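Local coordinates for protein tungsten formylmethanofuran dehydrogenase subunit E (Syntrophus aciditrophicus, PDB 3D00) that is of uncertain precise function but belongs to the FmdE family implicated in microbial methanogenesis and binds zinc in a C-terminal treble-clef finger, at residues Arg5-Tyr10 with Gly33-Asp38; Pro26-Leu31 with Glu129-Glu134; Ile53-Thr58 with Met82-Val87; Leu102-Met107 with Trp116-Lys121. All coordinates share one frame; numbering follows the deposited sequence. Where two conformers were deposited one is given.

Contact 1. Residues Arg5-Tyr10 with Gly33-Asp38; sequences RNILSY and GGFMVD
Gly34 meets Ile7 backbone to side chain: Ile7 CG2 rests 3.6 Å from Gly34 O. Glycine suits this turn of helix 28-42, because a beta carbon here would lie a tight 3.3 Å from Ile7 CD1. Phe35 starts off pointing away, yet its ring swings back, placing one face under Ile7 CD1. Arg5 reaches the same ring obliquely with its aliphatic part, Arg5 CD lying 3.5 Å from Phe35 CZ. A bend at chi2 (-134°) puts CD there, and the guanidinium, almost perpendicular to the ring, continues to the carbonyl of Glu137. Asp38, one helical turn beyond Gly34, carries the polar part. Its CG stands anti to the backbone N (chi1 177°), and Asp38 OD1 accepts from Leu8 N at 2.9 Å on its anti side, the donor lying somewhat out of the carboxylate plane. An alanine here would probably leave Leu8 N without this acceptor and the turn less firmly held to the helix. Leu8 CD2 slides past the carboxylate, 3.9 Å from Asp38 OD1. The residues thus held, Ile7 to Tyr10, form a type II' beta turn, closed by Tyr10 N to Ile7 O, that pins the N-terminal loop against helix 28-42 of the FmdE alpha+beta core.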
loop_
_atom_site.group_PDB
_atom_site.type_symbol
_atom_site.label_atom_id
_atom_site.label_comp_id
_atom_site.label_asym_id
_atom_site.label_seq_id
_atom_site.Cartn_x
_atom_site.Cartn_y
_atom_site.Cartn_z
ATOM N N ARG A 5 -13.633 -19.076 -13.849
ATOM C CA ARG A 5 -12.391 -18.787 -13.174
ATOM C C ARG A 5 -12.618 -17.928 -11.967
ATOM O O ARG A 5 -12.212 -16.755 -11.939
ATOM C CB ARG A 5 -11.427 -18.113 -14.134
ATOM C CG ARG A 5 -10.939 -19.070 -15.190
ATOM C CD ARG A 5 -9.495 -18.940 -15.328
ATOM N NE ARG A 5 -8.909 -19.951 -16.176
ATOM C CZ ARG A 5 -8.637 -21.190 -15.786
ATOM N NH1 ARG A 5 -8.954 -21.625 -14.572
ATOM N NH2 ARG A 5 -8.052 -21.997 -16.635
ATOM N N ASN A 6 -13.224 -18.522 -10.944
ATOM C CA ASN A 6 -13.316 -17.881 -9.632
ATOM C C ASN A 6 -11.972 -17.500 -8.935
ATOM O O ASN A 6 -10.944 -18.185 -9.041
ATOM C CB ASN A 6 -14.209 -18.714 -8.716
ATOM C CG ASN A 6 -15.596 -18.878 -9.293
ATOM O OD1 ASN A 6 -15.823 -18.537 -10.457
ATOM N ND2 ASN A 6 -16.526 -19.388 -8.500
ATOM N N ILE A 7 -12.003 -16.356 -8.257
ATOM C CA ILE A 7 -10.849 -15.826 -7.517
ATOM C C ILE A 7 -11.286 -15.674 -6.073
ATOM O O ILE A 7 -12.122 -14.830 -5.755
ATOM C CB ILE A 7 -10.362 -14.526 -8.125
ATOM C CG1 ILE A 7 -9.651 -14.856 -9.444
ATOM C CG2 ILE A 7 -9.412 -13.809 -7.159
ATOM C CD1 ILE A 7 -9.695 -13.758 -10.440
ATOM N N LEU A 8 -10.741 -16.544 -5.222
ATOM C CA LEU A 8 -11.287 -16.829 -3.900
ATOM C C LEU A 8 -12.836 -16.977 -4.003
ATOM O O LEU A 8 -13.305 -17.849 -4.731
ATOM C CB LEU A 8 -10.811 -15.787 -2.866
ATOM C CG LEU A 8 -9.295 -15.687 -2.588
ATOM C CD1 LEU A 8 -9.050 -14.605 -1.628
ATOM C CD2 LEU A 8 -8.720 -16.984 -2.029
ATOM N N SER A 9 -13.593 -16.103 -3.325
ATOM C CA SER A 9 -15.066 -16.137 -3.286
ATOM C C SER A 9 -15.718 -15.436 -4.477
ATOM O O SER A 9 -16.932 -15.541 -4.669
ATOM C CB SER A 9 -15.574 -15.458 -1.993
ATOM O OG SER A 9 -15.515 -14.029 -2.087
ATOM N N TYR A 10 -14.931 -14.698 -5.255
ATOM C CA TYR A 10 -15.461 -13.959 -6.408
ATOM C C TYR A 10 -15.407 -14.768 -7.727
ATOM O O TYR A 10 -14.548 -15.621 -7.931
ATOM C CB TYR A 10 -14.713 -12.630 -6.610
ATOM C CG TYR A 10 -14.700 -11.654 -5.450
ATOM C CD1 TYR A 10 -15.847 -10.989 -5.044
ATOM C CD2 TYR A 10 -13.512 -11.337 -4.811
ATOM C CE1 TYR A 10 -15.814 -10.070 -4.005
ATOM C CE2 TYR A 10 -13.468 -10.437 -3.773
ATOM C CZ TYR A 10 -14.616 -9.796 -3.370
ATOM O OH TYR A 10 -14.527 -8.887 -2.334
ATOM N N GLY A 33 -2.443 -11.231 -10.711
ATOM C CA GLY A 33 -2.305 -11.146 -9.278
ATOM C C GLY A 33 -3.385 -11.858 -8.521
ATOM O O GLY A 33 -3.088 -12.473 -7.514
ATOM N N GLY A 34 -4.636 -11.747 -8.989
ATOM C CA GLY A 34 -5.758 -12.512 -8.430
ATOM C C GLY A 34 -5.593 -14.023 -8.447
ATOM O O GLY A 34 -5.997 -14.743 -7.498
ATOM N N PHE A 35 -5.084 -14.521 -9.566
ATOM C CA PHE A 35 -4.838 -15.940 -9.696
ATOM C C PHE A 35 -3.748 -16.326 -8.770
ATOM O O PHE A 35 -3.760 -17.398 -8.233
ATOM C CB PHE A 35 -4.505 -16.310 -11.128
ATOM C CG PHE A 35 -5.689 -16.278 -12.025
ATOM C CD1 PHE A 35 -6.719 -17.189 -11.855
ATOM C CD2 PHE A 35 -5.758 -15.378 -13.076
ATOM C CE1 PHE A 35 -7.805 -17.175 -12.681
ATOM C CE2 PHE A 35 -6.834 -15.363 -13.911
ATOM C CZ PHE A 35 -7.861 -16.239 -13.714
HETATM N N MSE A 36 -2.768 -15.463 -8.609
HETATM C CA MSE A 36 -1.658 -15.770 -7.730
HETATM C C MSE A 36 -2.030 -15.836 -6.259
HETATM O O MSE A 36 -1.661 -16.768 -5.550
HETATM C CB MSE A 36 -0.521 -14.766 -7.936
HETATM C CG MSE A 36 0.116 -14.887 -9.289
HETATM SE SE MSE A 36 1.193 -13.300 -9.711
HETATM C CE MSE A 36 2.709 -13.639 -8.731
ATOM N N VAL A 37 -2.785 -14.866 -5.806
ATOM C CA VAL A 37 -3.229 -14.818 -4.424
ATOM C C VAL A 37 -4.196 -15.960 -4.138
ATOM O O VAL A 37 -4.111 -16.584 -3.077
ATOM C CB VAL A 37 -3.888 -13.454 -4.087
ATOM C CG1 VAL A 37 -4.616 -13.484 -2.708
ATOM C CG2 VAL A 37 -2.855 -12.364 -4.157
ATOM N N ASP A 38 -5.082 -16.255 -5.091
ATOM C CA ASP A 38 -5.942 -17.420 -4.987
ATOM C C ASP A 38 -5.175 -18.746 -4.835
ATOM O O ASP A 38 -5.501 -19.543 -3.972
ATOM C CB ASP A 38 -6.882 -17.483 -6.203
ATOM C CG ASP A 38 -7.754 -18.705 -6.209
ATOM O OD1 ASP A 38 -8.841 -18.695 -5.586
ATOM O OD2 ASP A 38 -7.364 -19.663 -6.875
#

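Contact 2. Residues Pro26-Leu31 with Glu129-Glu134; sequences PAPGVL and ERLFKE
Phe132 meets three residues of Pro26-Leu31, and apolar packing dominates. Its CG lies anti to the carbonyl carbon, beside the backbone N (chi1 -74°), and the ring reaches across to the start of the other helix. Leu31 CD1 touches Phe132 CD1 at 3.8 Å, the two side chains crossing at about a right angle. Pro28 lends its ring methylenes to two partners. Pro28 CD lies 3.8 Å from Phe132 CE1, whereas Pro28 CG takes Leu131 CD2 at 3.7 Å, again roughly at right angles. Leu131 CG stands anti to the backbone N (chi1 176°), and from there CD2 is the branch that meets Pro28.

This is helix-to-helix packing within the alpha+beta core, in which the first turn of helix 28-42 lies against helix 129-138. Ala27 is the N-cap, and its O receives Leu31 N. Proline fits directly after it, since the first turn asks for no N-H donor there and the rigid ring offers a compact apolar surface. Trp116 of helix 111-117 packs on both Pro28 and Leu131, and Leu31 also touches Tyr12, Val16 and Ile19 of helix 12-23.

The polar element is a backbone oxygen against aromatic carbon. Pro26 O approaches the Phe132 ring obliquely, 3.1 Å from Phe132 CE1 and 3.6 Å from Phe132 CZ, a close carbonyl-to-aromatic-carbon approach. Tyr25, just before the segment, is another neighbour of the Phe132 side chain.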
loop_
_atom_site.group_PDB
_atom_site.type_symbol
_atom_site.label_atom_id
_atom_site.label_comp_id
_atom_site.label_asym_id
_atom_site.label_seq_id
_atom_site.Cartn_x
_atom_site.Cartn_y
_atom_site.Cartn_z
ATOM N N PRO A 26 -8.663 -2.410 -15.214
ATOM C CA PRO A 26 -8.471 -3.847 -14.954
ATOM C C PRO A 26 -7.105 -4.293 -15.484
ATOM O O PRO A 26 -7.026 -4.985 -16.513
ATOM C CB PRO A 26 -9.614 -4.487 -15.716
ATOM C CG PRO A 26 -9.820 -3.554 -16.910
ATOM C CD PRO A 26 -9.484 -2.167 -16.419
ATOM N N ALA A 27 -6.049 -3.850 -14.798
ATOM C CA ALA A 27 -4.691 -4.024 -15.274
ATOM C C ALA A 27 -4.356 -5.496 -15.305
ATOM O O ALA A 27 -4.722 -6.218 -14.388
ATOM C CB ALA A 27 -3.718 -3.285 -14.398
ATOM N N PRO A 28 -3.666 -5.961 -16.369
ATOM C CA PRO A 28 -3.212 -7.355 -16.429
ATOM C C PRO A 28 -2.559 -7.861 -15.151
ATOM O O PRO A 28 -2.860 -8.952 -14.729
ATOM C CB PRO A 28 -2.192 -7.342 -17.575
ATOM C CG PRO A 28 -2.647 -6.256 -18.461
ATOM C CD PRO A 28 -3.290 -5.215 -17.584
ATOM N N GLY A 29 -1.676 -7.057 -14.558
ATOM C CA GLY A 29 -0.960 -7.405 -13.347
ATOM C C GLY A 29 -1.834 -7.735 -12.158
ATOM O O GLY A 29 -1.546 -8.662 -11.401
ATOM N N VAL A 30 -2.918 -6.982 -11.984
ATOM C CA VAL A 30 -3.835 -7.199 -10.858
ATOM C C VAL A 30 -4.752 -8.382 -11.138
ATOM O O VAL A 30 -5.119 -9.097 -10.247
ATOM C CB VAL A 30 -4.660 -5.946 -10.548
ATOM C CG1 VAL A 30 -5.432 -6.138 -9.261
ATOM C CG2 VAL A 30 -3.743 -4.774 -10.429
ATOM N N LEU A 31 -5.104 -8.583 -12.399
ATOM C CA LEU A 31 -5.842 -9.788 -12.836
ATOM C C LEU A 31 -4.992 -11.061 -12.593
ATOM O O LEU A 31 -5.420 -12.015 -11.903
ATOM C CB LEU A 31 -6.248 -9.640 -14.333
ATOM C CG LEU A 31 -7.276 -8.567 -14.695
ATOM C CD1 LEU A 31 -7.430 -8.396 -16.193
ATOM C CD2 LEU A 31 -8.588 -8.927 -14.076
ATOM N N GLU A 129 -7.251 -6.595 -26.272
ATOM C CA GLU A 129 -8.439 -7.431 -26.117
ATOM C C GLU A 129 -8.004 -8.917 -26.020
ATOM O O GLU A 129 -8.597 -9.742 -25.224
ATOM C CB GLU A 129 -9.383 -7.204 -27.305
ATOM N N ARG A 130 -6.967 -9.241 -26.826
ATOM C CA ARG A 130 -6.386 -10.586 -26.879
ATOM C C ARG A 130 -5.651 -10.905 -25.565
ATOM O O ARG A 130 -5.877 -11.948 -24.969
ATOM C CB ARG A 130 -5.452 -10.747 -28.103
ATOM C CG ARG A 130 -6.156 -10.782 -29.484
ATOM N N LEU A 131 -4.807 -9.983 -25.102
ATOM C CA LEU A 131 -4.166 -10.089 -23.772
ATOM C C LEU A 131 -5.158 -10.418 -22.656
ATOM O O LEU A 131 -4.906 -11.319 -21.858
ATOM C CB LEU A 131 -3.379 -8.809 -23.419
ATOM C CG LEU A 131 -2.725 -8.722 -22.029
ATOM C CD1 LEU A 131 -1.773 -9.929 -21.747
ATOM C CD2 LEU A 131 -2.006 -7.385 -21.916
ATOM N N PHE A 132 -6.286 -9.717 -22.622
ATOM C CA PHE A 132 -7.231 -9.862 -21.517
ATOM C C PHE A 132 -7.905 -11.232 -21.565
ATOM O O PHE A 132 -8.107 -11.854 -20.542
ATOM C CB PHE A 132 -8.268 -8.724 -21.517
ATOM C CG PHE A 132 -7.712 -7.381 -21.040
ATOM C CD1 PHE A 132 -7.030 -7.277 -19.828
ATOM C CD2 PHE A 132 -7.888 -6.226 -21.788
ATOM C CE1 PHE A 132 -6.521 -6.068 -19.378
ATOM C CE2 PHE A 132 -7.371 -5.008 -21.338
ATOM C CZ PHE A 132 -6.687 -4.939 -20.128
ATOM N N LYS A 133 -8.260 -11.686 -22.761
ATOM C CA LYS A 133 -8.850 -13.025 -22.943
ATOM C C LYS A 133 -7.834 -14.124 -22.540
ATOM O O LYS A 133 -8.179 -15.094 -21.885
ATOM C CB LYS A 133 -9.390 -13.199 -24.379
ATOM N N GLU A 134 -6.575 -13.941 -22.893
ATOM C CA GLU A 134 -5.555 -14.897 -22.559
ATOM C C GLU A 134 -5.326 -15.049 -21.061
ATOM O O GLU A 134 -5.188 -16.176 -20.568
ATOM C CB GLU A 134 -4.228 -14.501 -23.185
ATOM C CG GLU A 134 -4.112 -14.845 -24.640
ATOM C CD GLU A 134 -2.694 -14.823 -25.127
ATOM O OE1 GLU A 134 -1.747 -14.780 -24.301
ATOM O OE2 GLU A 134 -2.532 -14.859 -26.351
#

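Contact 3. Residues Ile53-Thr58 with Met82-Val87; sequences ICETRT and MGLFAV
The ring of Phe85 receives Thr56 and Thr58 obliquely: Thr56 CG2 lies 3.9 Å from Phe85 CD1, and Thr58 O stands a little farther off, near Phe85 CE1. Leu102, Ile32, Met36 and Leu60 pack on the same side chain. The flat carbonyl of Glu55 is used on both faces, Leu84 N (3.1 Å) and Met82 N (3.0 Å) donating to Glu55 O from opposite sides, each well out of its plane. One oxygen so gathers the 82-84 turn, where Gly83 takes a positive phi that suits glycine.

The third bond, Glu55 N to Ala86 O, is nearly straight (167°). It marks the end of strand 50-54 beside strand 86-91, inner neighbours in the mixed sheet of the core, with Cys54 and Val87 as an antiparallel non-hydrogen-bonded pair. Val87 CA adds a C-H contact to Ile53 O at 3.2 Å.

The Glu55 side chain runs extended beyond CG through apolar company: Ala86 CB is 3.8 Å from Glu55 CD, and Glu55 OE1 meets Leu84 CD1 at 3.6 Å and the selenomethionine methyl Met82 CE. The buried charge is answered by Arg99, which salt-bridges OE1, and by Tyr190 OH of the second subunit on OE2. An alanine here would probably leave Arg99 without this counter-charge, and Tyr190 of the second subunit without this partner. Thr56 OG1 accepts from Thr58 N in an ST turn, shaping the chain as it leaves the strand.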
loop_
_atom_site.group_PDB
_atom_site.type_symbol
_atom_site.label_atom_id
_atom_site.label_comp_id
_atom_site.label_asym_id
_atom_site.label_seq_id
_atom_site.Cartn_x
_atom_site.Cartn_y
_atom_site.Cartn_z
ATOM N N ILE A 53 3.774 -10.721 1.459
ATOM C CA ILE A 53 4.895 -9.959 0.901
ATOM C C ILE A 53 4.752 -9.900 -0.606
ATOM O O ILE A 53 4.582 -10.948 -1.241
ATOM C CB ILE A 53 6.278 -10.614 1.195
ATOM C CG1 ILE A 53 6.736 -10.360 2.613
ATOM C CG2 ILE A 53 7.373 -10.035 0.292
ATOM C CD1 ILE A 53 7.353 -11.548 3.160
ATOM N N CYS A 54 4.767 -8.689 -1.182
ATOM C CA CYS A 54 4.888 -8.515 -2.639
ATOM C C CYS A 54 6.279 -8.056 -2.966
ATOM O O CYS A 54 6.768 -7.182 -2.295
ATOM C CB CYS A 54 3.951 -7.444 -3.160
ATOM S SG CYS A 54 2.281 -7.957 -3.068
ATOM N N GLU A 55 6.888 -8.626 -4.007
ATOM C CA GLU A 55 8.243 -8.334 -4.383
ATOM C C GLU A 55 8.315 -7.336 -5.505
ATOM O O GLU A 55 9.377 -7.096 -6.067
ATOM C CB GLU A 55 8.971 -9.614 -4.752
ATOM C CG GLU A 55 8.732 -10.672 -3.733
ATOM C CD GLU A 55 9.515 -11.933 -3.935
ATOM O OE1 GLU A 55 10.436 -12.015 -4.767
ATOM O OE2 GLU A 55 9.187 -12.861 -3.191
ATOM N N THR A 56 7.172 -6.762 -5.842
ATOM C CA THR A 56 7.111 -5.617 -6.735
ATOM C C THR A 56 6.060 -4.660 -6.177
ATOM O O THR A 56 5.121 -5.085 -5.530
ATOM C CB THR A 56 6.785 -6.025 -8.208
ATOM O OG1 THR A 56 6.764 -4.847 -8.992
ATOM C CG2 THR A 56 5.398 -6.727 -8.372
ATOM N N ARG A 57 6.228 -3.365 -6.439
ATOM C CA ARG A 57 5.223 -2.377 -6.097
ATOM C C ARG A 57 4.108 -2.228 -7.145
ATOM O O ARG A 57 3.048 -1.713 -6.845
ATOM C CB ARG A 57 5.871 -1.047 -5.722
ATOM C CG ARG A 57 6.588 -0.290 -6.788
ATOM C CD ARG A 57 7.192 0.976 -6.154
ATOM N N THR A 58 4.316 -2.757 -8.342
ATOM C CA THR A 58 3.382 -2.574 -9.436
ATOM C C THR A 58 2.257 -3.598 -9.392
ATOM O O THR A 58 2.498 -4.772 -9.528
ATOM C CB THR A 58 4.136 -2.682 -10.770
ATOM O OG1 THR A 58 5.360 -1.925 -10.672
ATOM C CG2 THR A 58 3.300 -2.183 -11.915
HETATM N N MSE A 82 11.486 -5.091 -5.398
HETATM C CA MSE A 82 12.601 -5.762 -6.067
HETATM C C MSE A 82 12.336 -6.037 -7.543
HETATM O O MSE A 82 13.142 -6.647 -8.196
HETATM C CB MSE A 82 12.941 -7.039 -5.326
HETATM C CG MSE A 82 13.373 -6.761 -3.935
HETATM SE SE MSE A 82 13.877 -8.310 -2.960
HETATM C CE MSE A 82 12.206 -9.207 -3.035
ATOM N N GLY A 83 11.201 -5.576 -8.071
ATOM C CA GLY A 83 10.868 -5.745 -9.487
ATOM C C GLY A 83 10.517 -7.153 -9.922
ATOM O O GLY A 83 10.480 -7.438 -11.111
ATOM N N LEU A 84 10.236 -8.020 -8.949
ATOM C CA LEU A 84 9.921 -9.413 -9.186
ATOM C C LEU A 84 8.411 -9.593 -9.010
ATOM O O LEU A 84 7.840 -9.194 -8.024
ATOM C CB LEU A 84 10.682 -10.324 -8.228
ATOM C CG LEU A 84 12.195 -10.298 -8.391
ATOM C CD1 LEU A 84 12.854 -11.096 -7.285
ATOM C CD2 LEU A 84 12.630 -10.821 -9.776
ATOM N N PHE A 85 7.780 -10.166 -10.020
ATOM C CA PHE A 85 6.325 -10.386 -10.028
ATOM C C PHE A 85 6.046 -11.661 -9.232
ATOM O O PHE A 85 5.841 -12.726 -9.784
ATOM C CB PHE A 85 5.776 -10.464 -11.463
ATOM C CG PHE A 85 4.335 -10.061 -11.570
ATOM C CD1 PHE A 85 3.971 -8.734 -11.448
ATOM C CD2 PHE A 85 3.349 -10.995 -11.783
ATOM C CE1 PHE A 85 2.640 -8.346 -11.514
ATOM C CE2 PHE A 85 1.998 -10.613 -11.856
ATOM C CZ PHE A 85 1.658 -9.297 -11.722
ATOM N N ALA A 86 6.055 -11.505 -7.920
ATOM C CA ALA A 86 5.898 -12.612 -6.991
ATOM C C ALA A 86 5.226 -12.111 -5.704
ATOM O O ALA A 86 5.369 -10.956 -5.298
ATOM C CB ALA A 86 7.250 -13.200 -6.684
ATOM N N VAL A 87 4.439 -12.985 -5.093
ATOM C CA VAL A 87 3.837 -12.700 -3.796
ATOM C C VAL A 87 4.054 -13.936 -2.941
ATOM O O VAL A 87 4.029 -15.037 -3.460
ATOM C CB VAL A 87 2.283 -12.424 -3.937
ATOM C CG1 VAL A 87 1.594 -13.564 -4.763
ATOM C CG2 VAL A 87 1.605 -12.272 -2.540
#

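Contact 4. Residues Leu102-Met107 with Trp116-Lys121; sequences LDVEKM and WFLKLK
Leu102 and Phe117 slide past each other in opposite directions where strand 96-102 passes through a short 3-10 turn into helix 111-117, a strand-loop-helix connection of the core. The tight part is the Phe117 ring, whose CG stands anti to the backbone N (chi1 -173°), on the side facing the loop. Over one face sits Leu102 CD2, a CH-pi contact 4.0 Å from the Phe117 centroid and 27° off the normal; Leu102 CB lies toward the rim. Val104 comes in at the edge, its CG2 a close 3.3 Å from Phe117 CE2. Met107, a selenomethionine, approaches obliquely, with CE 3.8 Å from Phe117 CD2 and SE 5.4 Å from the Phe117 centroid, a Met-aromatic contact. A large flat ring suits this place because it can take branched and thioether-like groups from several directions at once. Ala172 of the second subunit also packs on Phe117. The loose side begins at Leu118, whose CD2 barely meets Val104 CG2 at 4.5 Å. Helix 111-117 ends here in a Schellman motif, with Lys119 taking the positive phi. Lys119 to Lys121 are exposed and touch nothing of the loop, although Lys119 packs on Ile163 of the second subunit. Inward, Leu102 CD2 also touches the edge of Trp116, 4.1 Å from Trp116 CZ3.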
loop_
_atom_site.group_PDB
_atom_site.type_symbol
_atom_site.label_atom_id
_atom_site.label_comp_id
_atom_site.label_asym_id
_atom_site.label_seq_id
_atom_site.Cartn_x
_atom_site.Cartn_y
_atom_site.Cartn_z
ATOM N N LEU A 102 5.325 -16.055 -11.662
ATOM C CA LEU A 102 5.067 -16.433 -13.044
ATOM C C LEU A 102 6.196 -17.312 -13.604
ATOM O O LEU A 102 7.378 -17.054 -13.386
ATOM C CB LEU A 102 4.850 -15.196 -13.918
ATOM C CG LEU A 102 3.403 -14.704 -14.070
ATOM C CD1 LEU A 102 2.806 -14.640 -12.707
ATOM C CD2 LEU A 102 3.322 -13.336 -14.797
ATOM N N ASP A 103 5.787 -18.347 -14.321
ATOM C CA ASP A 103 6.671 -19.338 -14.912
ATOM C C ASP A 103 6.581 -19.127 -16.435
ATOM O O ASP A 103 5.627 -19.563 -17.081
ATOM C CB ASP A 103 6.175 -20.732 -14.494
ATOM C CG ASP A 103 7.230 -21.831 -14.628
ATOM O OD1 ASP A 103 8.396 -21.627 -14.232
ATOM O OD2 ASP A 103 6.856 -22.942 -15.095
ATOM N N VAL A 104 7.555 -18.407 -16.994
ATOM C CA VAL A 104 7.580 -18.133 -18.451
ATOM C C VAL A 104 7.697 -19.418 -19.281
ATOM O O VAL A 104 7.162 -19.467 -20.403
ATOM C CB VAL A 104 8.652 -17.088 -18.839
ATOM C CG1 VAL A 104 8.637 -16.815 -20.365
ATOM C CG2 VAL A 104 8.412 -15.793 -18.059
ATOM N N GLU A 105 8.301 -20.463 -18.697
ATOM C CA GLU A 105 8.285 -21.821 -19.303
ATOM C C GLU A 105 6.862 -22.292 -19.651
ATOM O O GLU A 105 6.659 -23.024 -20.638
ATOM C CB GLU A 105 8.985 -22.874 -18.409
ATOM C CG GLU A 105 10.215 -22.364 -17.563
ATOM C CD GLU A 105 11.240 -23.476 -17.177
ATOM O OE1 GLU A 105 10.874 -24.683 -17.148
ATOM O OE2 GLU A 105 12.423 -23.139 -16.896
ATOM N N LYS A 106 5.875 -21.852 -18.865
ATOM C CA LYS A 106 4.469 -22.203 -19.104
ATOM C C LYS A 106 3.714 -21.248 -20.063
ATOM O O LYS A 106 2.549 -21.481 -20.401
ATOM C CB LYS A 106 3.721 -22.304 -17.768
ATOM C CG LYS A 106 4.131 -23.491 -16.881
HETATM N N MSE A 107 4.356 -20.182 -20.515
HETATM C CA MSE A 107 3.691 -19.262 -21.454
HETATM C C MSE A 107 4.131 -19.512 -22.898
HETATM O O MSE A 107 4.820 -18.663 -23.525
HETATM C CB MSE A 107 4.003 -17.815 -21.128
HETATM C CG MSE A 107 3.773 -17.397 -19.725
HETATM SE SE MSE A 107 4.515 -15.685 -19.634
HETATM C CE MSE A 107 4.803 -15.711 -17.753
ATOM N N TRP A 116 3.526 -8.972 -22.851
ATOM C CA TRP A 116 3.246 -8.110 -21.691
ATOM C C TRP A 116 4.288 -8.311 -20.579
ATOM O O TRP A 116 4.872 -7.354 -20.081
ATOM C CB TRP A 116 1.829 -8.390 -21.127
ATOM C CG TRP A 116 1.615 -7.741 -19.772
ATOM C CD1 TRP A 116 1.301 -6.437 -19.529
ATOM C CD2 TRP A 116 1.771 -8.356 -18.495
ATOM N NE1 TRP A 116 1.240 -6.199 -18.187
ATOM C CE2 TRP A 116 1.526 -7.356 -17.518
ATOM C CE3 TRP A 116 2.092 -9.658 -18.071
ATOM C CZ2 TRP A 116 1.570 -7.615 -16.164
ATOM C CZ3 TRP A 116 2.147 -9.920 -16.720
ATOM C CH2 TRP A 116 1.896 -8.890 -15.768
ATOM N N PHE A 117 4.501 -9.567 -20.192
ATOM C CA PHE A 117 5.388 -9.865 -19.077
ATOM C C PHE A 117 6.788 -9.376 -19.399
ATOM O O PHE A 117 7.407 -8.747 -18.576
ATOM C CB PHE A 117 5.365 -11.369 -18.729
ATOM C CG PHE A 117 6.139 -11.726 -17.481
ATOM C CD1 PHE A 117 5.866 -11.107 -16.270
ATOM C CD2 PHE A 117 7.130 -12.687 -17.510
ATOM C CE1 PHE A 117 6.577 -11.440 -15.120
ATOM C CE2 PHE A 117 7.834 -13.016 -16.364
ATOM C CZ PHE A 117 7.558 -12.377 -15.170
ATOM N N LEU A 118 7.247 -9.599 -20.622
ATOM C CA LEU A 118 8.620 -9.253 -21.019
ATOM C C LEU A 118 8.714 -7.875 -21.653
ATOM O O LEU A 118 9.786 -7.463 -22.102
ATOM C CB LEU A 118 9.169 -10.306 -21.984
ATOM C CG LEU A 118 8.972 -11.755 -21.543
ATOM C CD1 LEU A 118 9.508 -12.695 -22.618
ATOM C CD2 LEU A 118 9.608 -12.025 -20.183
ATOM N N LYS A 119 7.590 -7.153 -21.684
ATOM C CA LYS A 119 7.530 -5.820 -22.306
ATOM C C LYS A 119 8.079 -5.783 -23.769
ATOM O O LYS A 119 8.664 -4.796 -24.195
ATOM C CB LYS A 119 8.226 -4.789 -21.401
ATOM C CG LYS A 119 7.671 -4.755 -19.984
ATOM C CD LYS A 119 8.376 -3.770 -19.057
ATOM N N LEU A 120 7.859 -6.852 -24.536
ATOM C CA LEU A 120 8.314 -6.917 -25.926
ATOM C C LEU A 120 7.435 -6.030 -26.812
ATOM O O LEU A 120 6.205 -6.108 -26.710
ATOM C CB LEU A 120 8.248 -8.354 -26.469
ATOM C CG LEU A 120 8.889 -9.480 -25.661
ATOM C CD1 LEU A 120 8.789 -10.826 -26.382
ATOM C CD2 LEU A 120 10.326 -9.138 -25.333
ATOM N N LYS A 121 8.069 -5.226 -27.688
ATOM C CA LYS A 121 7.380 -4.310 -28.653
ATOM C C LYS A 121 7.887 -4.491 -30.086
ATOM O O LYS A 121 8.388 -5.549 -30.449
ATOM C CB LYS A 121 7.534 -2.826 -28.240
ATOM C CG LYS A 121 7.118 -2.513 -26.798
ATOM C CD LYS A 121 7.262 -1.022 -26.448
#

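Helix 28-42 ties the set together: contacts 1 and 2 use successive parts of it, their centres about 14 Å apart. Met36, on that helix, carries contact 1 to contacts 3 and 4, Met36 CE lying 3.4 Å from Phe85 O of contact 3 and Met36 SE 3.7 Å from Leu102 CD1 of contact 4. Phe85 joins contacts 3 and 4, with Phe85 CB 3.9 Å from Phe117 CE1, and Phe85 CZ lies 3.3 Å from Gly29 O of contact 2. Trp116 bridges contacts 2 and 4 through Pro28. The zinc site is remote from all four, but contacts 3 and 4 touch the treble-clef region of the second subunit, including Ala172 and Tyr190.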